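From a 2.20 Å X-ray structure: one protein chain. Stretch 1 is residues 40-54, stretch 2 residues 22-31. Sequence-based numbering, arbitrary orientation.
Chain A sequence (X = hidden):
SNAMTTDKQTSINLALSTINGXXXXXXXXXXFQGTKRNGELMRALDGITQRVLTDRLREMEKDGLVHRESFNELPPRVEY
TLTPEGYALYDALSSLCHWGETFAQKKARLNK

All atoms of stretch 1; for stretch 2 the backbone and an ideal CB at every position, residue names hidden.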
# COMPACT_ATOMS: atom_id res chain seq x y z
N GLU A 40 19.36 -7.32 19.70
CA GLU A 40 18.55 -6.09 19.76
C GLU A 40 17.11 -6.31 19.29
O GLU A 40 16.16 -5.84 19.92
CB GLU A 40 19.19 -4.98 18.93
CG GLU A 40 20.69 -4.86 19.14
CD GLU A 40 21.25 -3.59 18.56
OE1 GLU A 40 21.82 -3.63 17.45
OE2 GLU A 40 21.13 -2.55 19.24
N LEU A 41 16.96 -7.04 18.18
CA LEU A 41 15.64 -7.39 17.63
C LEU A 41 14.89 -8.34 18.54
O LEU A 41 13.67 -8.21 18.71
CB LEU A 41 15.79 -8.01 16.24
CG LEU A 41 16.47 -7.14 15.18
CD1 LEU A 41 16.80 -7.95 13.93
CD2 LEU A 41 15.59 -5.93 14.84
N MSE A 42 15.61 -9.31 19.12
CA MSE A 42 15.05 -10.21 20.13
C MSE A 42 14.47 -9.44 21.30
O MSE A 42 13.37 -9.75 21.77
CB MSE A 42 16.11 -11.20 20.64
CG MSE A 42 16.41 -12.36 19.69
SE MSE A 42 14.85 -13.51 19.34
CE MSE A 42 14.49 -14.21 21.15
N ARG A 43 15.20 -8.42 21.75
CA ARG A 43 14.77 -7.59 22.88
C ARG A 43 13.61 -6.65 22.53
O ARG A 43 12.62 -6.58 23.27
CB ARG A 43 15.95 -6.83 23.49
CG ARG A 43 16.75 -7.69 24.47
CD ARG A 43 18.00 -7.00 24.99
NE ARG A 43 19.17 -7.27 24.15
CZ ARG A 43 19.85 -6.34 23.46
NH1 ARG A 43 20.89 -6.70 22.72
NH2 ARG A 43 19.50 -5.05 23.51
N ALA A 44 13.73 -5.95 21.40
CA ALA A 44 12.75 -4.97 20.96
C ALA A 44 11.39 -5.58 20.60
O ALA A 44 10.36 -4.96 20.79
CB ALA A 44 13.29 -4.18 19.78
N LEU A 45 11.40 -6.81 20.10
CA LEU A 45 10.17 -7.44 19.64
C LEU A 45 9.71 -8.48 20.64
O LEU A 45 10.19 -9.61 20.65
CB LEU A 45 10.35 -8.03 18.24
CG LEU A 45 10.79 -7.02 17.17
CD1 LEU A 45 11.06 -7.71 15.86
CD2 LEU A 45 9.75 -5.93 16.99
N ASP A 46 8.78 -8.07 21.49
CA ASP A 46 8.35 -8.88 22.63
C ASP A 46 7.55 -10.12 22.23
O ASP A 46 6.47 -10.02 21.64
CB ASP A 46 7.54 -8.02 23.61
CG ASP A 46 7.98 -8.22 25.05
OD1 ASP A 46 7.25 -8.91 25.82
OD2 ASP A 46 9.06 -7.71 25.42
N GLY A 47 8.09 -11.28 22.56
CA GLY A 47 7.38 -12.54 22.35
C GLY A 47 7.73 -13.26 21.07
O GLY A 47 7.16 -14.31 20.78
N ILE A 48 8.64 -12.68 20.29
CA ILE A 48 9.18 -13.35 19.11
C ILE A 48 10.26 -14.33 19.55
O ILE A 48 11.09 -14.01 20.41
CB ILE A 48 9.75 -12.36 18.04
CG1 ILE A 48 9.82 -13.03 16.66
CG2 ILE A 48 11.11 -11.81 18.47
CD1 ILE A 48 10.13 -12.08 15.50
N THR A 49 10.23 -15.52 18.98
CA THR A 49 11.24 -16.52 19.25
C THR A 49 12.33 -16.39 18.20
O THR A 49 12.11 -15.79 17.14
CB THR A 49 10.64 -17.95 19.24
OG1 THR A 49 10.10 -18.23 17.94
CG2 THR A 49 9.52 -18.08 20.28
N GLN A 50 13.52 -16.92 18.50
CA GLN A 50 14.66 -16.86 17.58
C GLN A 50 14.37 -17.58 16.27
O GLN A 50 14.86 -17.17 15.20
CB GLN A 50 15.89 -17.47 18.24
CG GLN A 50 17.15 -17.40 17.38
CD GLN A 50 17.56 -15.97 17.07
OE1 GLN A 50 17.44 -15.50 15.94
NE2 GLN A 50 18.04 -15.26 18.09
N ARG A 51 13.59 -18.65 16.35
CA ARG A 51 13.20 -19.43 15.18
C ARG A 51 12.34 -18.56 14.24
O ARG A 51 12.61 -18.48 13.04
CB ARG A 51 12.46 -20.69 15.61
CG ARG A 51 12.48 -21.81 14.59
CD ARG A 51 11.97 -23.12 15.21
NE ARG A 51 13.00 -23.80 16.01
CZ ARG A 51 12.75 -24.75 16.91
NH1 ARG A 51 11.50 -25.15 17.15
NH2 ARG A 51 13.76 -25.30 17.57
N VAL A 52 11.32 -17.91 14.81
CA VAL A 52 10.48 -16.99 14.04
C VAL A 52 11.28 -15.80 13.48
O VAL A 52 11.18 -15.51 12.29
CB VAL A 52 9.22 -16.55 14.85
CG1 VAL A 52 8.45 -15.45 14.12
CG2 VAL A 52 8.31 -17.75 15.08
N LEU A 53 12.13 -15.19 14.30
CA LEU A 53 12.99 -14.08 13.87
C LEU A 53 13.87 -14.39 12.66
O LEU A 53 13.81 -13.68 11.65
CB LEU A 53 13.83 -13.55 15.03
CG LEU A 53 14.77 -12.35 14.79
CD1 LEU A 53 14.03 -11.10 14.28
CD2 LEU A 53 15.54 -12.05 16.05
N THR A 54 14.70 -15.44 12.75
CA THR A 54 15.59 -15.77 11.64
C THR A 54 14.79 -16.11 10.38
O THR A 54 15.17 -15.71 9.27
CB THR A 54 16.61 -16.91 11.97
OG1 THR A 54 15.90 -18.07 12.45
CG2 THR A 54 17.59 -16.47 13.03
N UNK A 22 3.71 -12.27 9.49
CA UNK A 22 3.79 -11.90 10.90
C UNK A 22 5.16 -11.34 11.24
O UNK A 22 6.18 -11.87 10.79
CB UNK A 22 3.48 -13.11 11.79
N UNK A 23 5.17 -10.25 12.01
CA UNK A 23 6.40 -9.61 12.51
C UNK A 23 7.12 -8.71 11.51
O UNK A 23 7.91 -7.86 11.91
CB UNK A 23 7.38 -10.69 12.97
N UNK A 24 6.84 -8.88 10.22
CA UNK A 24 7.67 -8.26 9.18
C UNK A 24 7.60 -6.76 9.20
O UNK A 24 8.62 -6.09 9.07
CB UNK A 24 7.25 -8.76 7.80
N UNK A 25 6.40 -6.22 9.40
CA UNK A 25 6.22 -4.78 9.52
C UNK A 25 6.97 -4.23 10.75
O UNK A 25 7.64 -3.22 10.65
CB UNK A 25 4.73 -4.44 9.61
N UNK A 26 6.86 -4.93 11.88
CA UNK A 26 7.63 -4.55 13.08
C UNK A 26 9.14 -4.60 12.85
O UNK A 26 9.86 -3.71 13.28
CB UNK A 26 7.27 -5.47 14.25
N UNK A 27 9.60 -5.66 12.19
CA UNK A 27 11.01 -5.81 11.82
C UNK A 27 11.52 -4.64 11.00
O UNK A 27 12.59 -4.10 11.28
CB UNK A 27 11.21 -7.11 11.04
N UNK A 28 10.74 -4.27 9.98
CA UNK A 28 11.04 -3.14 9.13
C UNK A 28 11.10 -1.81 9.91
O UNK A 28 11.99 -0.99 9.64
CB UNK A 28 9.99 -3.05 8.02
N UNK A 29 10.16 -1.62 10.84
CA UNK A 29 10.17 -0.45 11.74
C UNK A 29 11.47 -0.37 12.54
O UNK A 29 12.06 0.70 12.67
CB UNK A 29 8.98 -0.51 12.70
N UNK A 30 11.92 -1.52 13.06
CA UNK A 30 13.17 -1.58 13.83
C UNK A 30 14.39 -1.29 12.97
O UNK A 30 15.28 -0.57 13.39
CB UNK A 30 13.32 -2.96 14.48
N UNK A 31 14.41 -1.83 11.76
CA UNK A 31 15.54 -1.61 10.86
C UNK A 31 15.57 -0.21 10.28
O UNK A 31 16.64 0.33 9.98
CB UNK A 31 15.51 -2.63 9.72

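Position 22 precedes the helix of stretch 2. Its CA-to-CB bond points toward stretch 1, yet nothing there lies within 5.5 Å of the ideal CB. Many side chains would suit, polar ones included. The residue is Lys22, which makes no contact with stretch 1.

Position 23 is the N-cap. Its phi is positive, 80°, a value glycine adopts most easily, but the CB points toward stretch 1. The ideal CB lies 4.0 Å from Ile48 CD1 and 5.0 Å from Val52 CG1. Beyond it runs the turn from Leu45 to Ile48, with apolar side chains and backbone to cover. A large apolar or aromatic side chain would suit. The residue is Trp23, with the largest area covered in this contact. Ile48 CD1 sits over one face of the indole, 3.5 Å from Trp23 CG, in a CH-pi contact. Asp46 O meets the ring edge, 3.3 Å from Trp23 CH2. Val52 CG1 approaches Trp23 CD1 at 3.5 Å.

Positions 24 and 25 are helical and out of reach of stretch 1, which sets no demand on them. They are Lys24 and Leu25.

Position 26 points toward stretch 1, and its ideal CB is already 3.7 Å from Leu45 CD2. A small side chain would suit, or a longer one that turns aside. The residue is Ser26. Its CB makes the contact with Leu45 CD2, and its OG lies farther from that methyl than its CB does.

Position 27 points sideways, with its ideal CB 4.9 Å from Leu45 CD1. Leu41, Leu45 and Leu53 offer methyls nearby, so a branched or flexible apolar side chain would suit. The residue is Leu27. Its CD1 lies 3.0 Å from Leu45 CD1, a very tight approach, and 3.7 Å from Leu53 CD1.

Positions 28 and 29 are out of reach, so stretch 1 leaves the choice open. They are Met28, a selenomethionine, and Asp29.

Position 30 points toward stretch 1, where Leu41 CD2 is 3.8 Å from the ideal CB. An apolar side chain would suit, as would a long polar one with an aliphatic stem. The residue is Glu30. Its CB packs on Leu41 CD2 at 3.7 Å and its CG lies 4.0 Å from Leu45 CD2. Its OE1 comes within 3.7 Å of Ala44 CB, without a hydrogen bond to stretch 1.

Position 31 points sideways, with nothing of stretch 1 within 5.5 Å of its ideal CB. A longer apolar side chain could reach Leu41. The residue is Leu31, whose CD2 lies 4.3 Å from Leu41 CD2.

Stretch 2 22-31: KWKLSLMDEL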
# COMPACT_ATOMS: atom_id res chain seq x y z
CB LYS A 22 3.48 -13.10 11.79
CG LYS A 22 3.00 -12.72 13.19
CD LYS A 22 3.10 -13.90 14.15
CE LYS A 22 1.90 -13.98 15.09
NZ LYS A 22 0.82 -14.79 14.42
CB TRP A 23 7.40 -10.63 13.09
CG TRP A 23 6.89 -11.33 14.32
CD1 TRP A 23 6.48 -12.63 14.41
CD2 TRP A 23 6.73 -10.77 15.63
NE1 TRP A 23 6.06 -12.92 15.69
CE2 TRP A 23 6.20 -11.79 16.46
CE3 TRP A 23 6.96 -9.50 16.19
CZ2 TRP A 23 5.92 -11.59 17.83
CZ3 TRP A 23 6.68 -9.30 17.55
CH2 TRP A 23 6.17 -10.35 18.35
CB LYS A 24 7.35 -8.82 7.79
CG LYS A 24 7.82 -10.25 7.61
CD LYS A 24 7.77 -10.64 6.16
CE LYS A 24 8.24 -12.07 5.96
NZ LYS A 24 8.21 -12.37 4.51
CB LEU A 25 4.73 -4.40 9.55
CG LEU A 25 4.43 -2.89 9.48
CD1 LEU A 25 4.72 -2.36 8.09
CD2 LEU A 25 3.00 -2.59 9.88
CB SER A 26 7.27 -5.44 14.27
OG SER A 26 5.94 -5.19 14.67
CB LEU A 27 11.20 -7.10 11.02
CG LEU A 27 11.99 -8.26 11.63
CD1 LEU A 27 12.21 -8.14 13.11
CD2 LEU A 27 11.33 -9.59 11.30
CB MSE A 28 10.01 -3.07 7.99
CG MSE A 28 10.10 -1.82 7.14
SE MSE A 28 9.00 -1.91 5.51
CE MSE A 28 10.26 -2.99 4.38
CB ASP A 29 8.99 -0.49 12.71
CG ASP A 29 7.70 0.11 12.13
OD1 ASP A 29 7.75 0.81 11.11
OD2 ASP A 29 6.63 -0.14 12.72
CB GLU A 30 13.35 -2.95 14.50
CG GLU A 30 12.38 -3.22 15.64
CD GLU A 30 12.49 -2.19 16.76
OE1 GLU A 30 13.63 -1.75 17.05
OE2 GLU A 30 11.43 -1.81 17.33
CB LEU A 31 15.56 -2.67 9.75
CG LEU A 31 15.71 -4.12 10.22
CD1 LEU A 31 15.75 -5.08 9.04
CD2 LEU A 31 16.94 -4.30 11.10
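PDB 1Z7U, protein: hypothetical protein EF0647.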